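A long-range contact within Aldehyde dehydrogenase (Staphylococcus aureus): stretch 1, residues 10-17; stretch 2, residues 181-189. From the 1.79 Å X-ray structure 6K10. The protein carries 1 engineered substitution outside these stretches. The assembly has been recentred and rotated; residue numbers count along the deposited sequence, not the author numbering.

Stretch 1, residues 10-17: IIEQKFYD
Stretch 2 (181-189) QTLIHLPFD

This is a mainly apolar packing contact, with no hydrogen bond across it: one face of a helix rests on a helix end and the loop that follows, burying 416 Å² over both sides. Residues 10-17 form regular helix, with Phe15 N bonded to Ile11 O at 2.9 Å, which sets Ile11 and Phe15 one turn apart, both CA-to-CB bonds toward the partner. In the other stretch the chain leaves its helix; Leu186 N still reaches Leu183 O at 3.1 Å, then Leu186 (phi/psi -87/146), Pro187 (-77/63) and Phe188 (-58/155) make a tight turn, Phe188 N bonding Leu186 O at 2.7 Å. The register pairs Ile11 with Leu183 (CA to CA 7.4 Å) and Glu12 with Leu186 (7.6 Å).

Phe15, chi1 t and chi2 69°, is the centrepiece. Buried with Leu183, Leu186 and Phe188, its side chain needs no polar partner. The backbone of Leu186 sets CB over one ring face, 4.1 Å from the centroid and 7° off the normal; its m, t rotamer brings CD1 to 3.6 Å from Phe15 CB. Pro187 O lies near the ring plane, 3.5 Å from Phe15 CZ, where polarised ring hydrogens suit a carbonyl; Pro187 CD packs 3.7 Å from Phe15 CE2. The edge of Phe15 addresses the face of Phe188 (chi1 m, chi2 -87°), centroids 4.6 Å apart, planes at 59°.

One turn back, Ile11 (m, m) sends CG2 to Leu183 CD2, 3.6 Å, and Thr182 CG2, 3.9 Å. Glu12 (chi1 m, chi2 t, chi3 -16°) brings OE2 to 3.9 Å from Leu186 CD2, without a polar partner in the other stretch.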

# COMPACT_ATOMS: atom_id res chain seq x y z
N ILE A 10 -6.96 -27.65 -13.11
CA ILE A 10 -7.18 -26.66 -14.16
C ILE A 10 -6.99 -25.25 -13.62
O ILE A 10 -6.58 -24.35 -14.37
CB ILE A 10 -8.57 -26.85 -14.80
CG1 ILE A 10 -8.77 -25.86 -15.96
CG2 ILE A 10 -9.67 -26.71 -13.74
CD1 ILE A 10 -7.64 -25.88 -17.00
N ILE A 11 -7.28 -25.02 -12.34
CA ILE A 11 -7.06 -23.70 -11.76
C ILE A 11 -5.60 -23.31 -11.87
O ILE A 11 -5.25 -22.21 -12.32
CB ILE A 11 -7.54 -23.66 -10.30
CG1 ILE A 11 -8.99 -24.13 -10.16
CG2 ILE A 11 -7.40 -22.25 -9.75
CD1 ILE A 11 -9.92 -23.69 -11.27
N GLU A 12 -4.71 -24.22 -11.46
CA GLU A 12 -3.28 -23.93 -11.50
C GLU A 12 -2.78 -23.84 -12.94
O GLU A 12 -1.91 -23.02 -13.25
CB GLU A 12 -2.52 -25.00 -10.72
CG GLU A 12 -3.06 -25.18 -9.31
CD GLU A 12 -2.07 -25.82 -8.36
OE1 GLU A 12 -1.08 -26.42 -8.84
OE2 GLU A 12 -2.28 -25.73 -7.13
N GLN A 13 -3.33 -24.66 -13.84
CA GLN A 13 -3.01 -24.53 -15.25
C GLN A 13 -3.45 -23.17 -15.79
O GLN A 13 -2.72 -22.52 -16.54
CB GLN A 13 -3.66 -25.66 -16.06
CG GLN A 13 -2.96 -25.97 -17.38
N LYS A 14 -4.65 -22.73 -15.41
CA LYS A 14 -5.13 -21.41 -15.83
C LYS A 14 -4.24 -20.31 -15.28
O LYS A 14 -3.98 -19.31 -15.96
CB LYS A 14 -6.57 -21.21 -15.39
CG LYS A 14 -7.58 -21.99 -16.22
CD LYS A 14 -8.95 -22.00 -15.58
N PHE A 15 -3.76 -20.47 -14.04
CA PHE A 15 -2.86 -19.47 -13.46
C PHE A 15 -1.57 -19.37 -14.26
O PHE A 15 -1.13 -18.26 -14.62
CB PHE A 15 -2.56 -19.83 -12.00
CG PHE A 15 -1.48 -18.98 -11.38
CD1 PHE A 15 -1.70 -17.64 -11.11
CD2 PHE A 15 -0.25 -19.53 -11.06
CE1 PHE A 15 -0.72 -16.86 -10.54
CE2 PHE A 15 0.74 -18.75 -10.49
CZ PHE A 15 0.51 -17.42 -10.23
N TYR A 16 -0.95 -20.50 -14.57
CA TYR A 16 0.34 -20.46 -15.24
C TYR A 16 0.21 -20.06 -16.71
O TYR A 16 1.14 -19.47 -17.27
CB TYR A 16 1.05 -21.80 -15.08
CG TYR A 16 1.59 -21.97 -13.68
CD1 TYR A 16 2.57 -21.11 -13.21
CD2 TYR A 16 1.10 -22.94 -12.83
CE1 TYR A 16 3.07 -21.23 -11.93
CE2 TYR A 16 1.59 -23.07 -11.54
CZ TYR A 16 2.57 -22.21 -11.10
OH TYR A 16 3.07 -22.33 -9.82
N ASP A 17 -0.93 -20.36 -17.34
CA ASP A 17 -1.20 -19.81 -18.66
C ASP A 17 -1.27 -18.29 -18.61
O ASP A 17 -0.74 -17.60 -19.49
CB ASP A 17 -2.50 -20.38 -19.23
CG ASP A 17 -2.40 -21.85 -19.56
OD1 ASP A 17 -1.28 -22.40 -19.54
OD2 ASP A 17 -3.45 -22.46 -19.85
N GLN A 181 -9.57 -21.07 -1.93
CA GLN A 181 -8.41 -21.64 -1.25
C GLN A 181 -7.31 -22.00 -2.25
O GLN A 181 -6.13 -21.71 -2.01
CB GLN A 181 -8.83 -22.88 -0.46
CG GLN A 181 -7.96 -23.18 0.75
CD GLN A 181 -8.23 -22.24 1.90
OE1 GLN A 181 -7.34 -21.50 2.33
NE2 GLN A 181 -9.46 -22.24 2.40
N THR A 182 -7.68 -22.61 -3.37
CA THR A 182 -6.70 -22.96 -4.39
C THR A 182 -6.02 -21.72 -4.96
O THR A 182 -4.81 -21.72 -5.22
CB THR A 182 -7.36 -23.77 -5.50
OG1 THR A 182 -7.98 -24.93 -4.94
CG2 THR A 182 -6.34 -24.19 -6.54
N LEU A 183 -6.79 -20.64 -5.15
CA LEU A 183 -6.25 -19.46 -5.81
C LEU A 183 -5.31 -18.68 -4.89
O LEU A 183 -4.25 -18.21 -5.34
CB LEU A 183 -7.40 -18.57 -6.28
CG LEU A 183 -8.16 -19.09 -7.50
CD1 LEU A 183 -9.53 -18.44 -7.61
CD2 LEU A 183 -7.35 -18.82 -8.76
N ILE A 184 -5.66 -18.53 -3.61
CA ILE A 184 -4.87 -17.68 -2.72
C ILE A 184 -3.54 -18.29 -2.33
O ILE A 184 -2.67 -17.58 -1.81
CB ILE A 184 -5.67 -17.32 -1.45
CG1 ILE A 184 -6.11 -18.58 -0.71
CG2 ILE A 184 -6.87 -16.45 -1.80
CD1 ILE A 184 -6.90 -18.29 0.55
N HIS A 185 -3.35 -19.59 -2.56
CA HIS A 185 -2.06 -20.23 -2.30
C HIS A 185 -1.14 -20.21 -3.51
O HIS A 185 0.00 -20.67 -3.41
CB HIS A 185 -2.28 -21.68 -1.84
CG HIS A 185 -2.86 -21.79 -0.47
ND1 HIS A 185 -2.26 -21.22 0.64
CD2 HIS A 185 -3.97 -22.40 -0.01
CE1 HIS A 185 -2.99 -21.47 1.71
NE2 HIS A 185 -4.03 -22.19 1.34
N LEU A 186 -1.61 -19.69 -4.65
CA LEU A 186 -0.78 -19.53 -5.84
C LEU A 186 -0.03 -18.21 -5.78
O LEU A 186 -0.55 -17.21 -5.27
CB LEU A 186 -1.64 -19.60 -7.10
CG LEU A 186 -2.31 -20.95 -7.36
CD1 LEU A 186 -3.22 -20.88 -8.57
CD2 LEU A 186 -1.25 -22.03 -7.53
N PRO A 187 1.21 -18.15 -6.32
CA PRO A 187 2.03 -16.93 -6.21
C PRO A 187 1.60 -15.84 -7.19
O PRO A 187 2.35 -15.43 -8.08
CB PRO A 187 3.44 -17.46 -6.49
CG PRO A 187 3.22 -18.56 -7.46
CD PRO A 187 1.93 -19.23 -7.03
N PHE A 188 0.36 -15.37 -7.03
CA PHE A 188 -0.09 -14.20 -7.76
C PHE A 188 0.82 -13.01 -7.46
O PHE A 188 1.47 -12.95 -6.41
CB PHE A 188 -1.53 -13.85 -7.38
CG PHE A 188 -2.57 -14.69 -8.06
CD1 PHE A 188 -3.06 -14.33 -9.31
CD2 PHE A 188 -3.07 -15.82 -7.45
CE1 PHE A 188 -4.03 -15.09 -9.94
CE2 PHE A 188 -4.04 -16.59 -8.08
CZ PHE A 188 -4.52 -16.23 -9.32
N ASP A 189 0.86 -12.06 -8.39
CA ASP A 189 1.63 -10.85 -8.17
C ASP A 189 0.86 -9.79 -7.39
O ASP A 189 1.47 -8.83 -6.89
CB ASP A 189 2.10 -10.27 -9.51
CG ASP A 189 2.94 -11.27 -10.30
OD1 ASP A 189 4.06 -11.59 -9.85
OD2 ASP A 189 2.48 -11.73 -11.36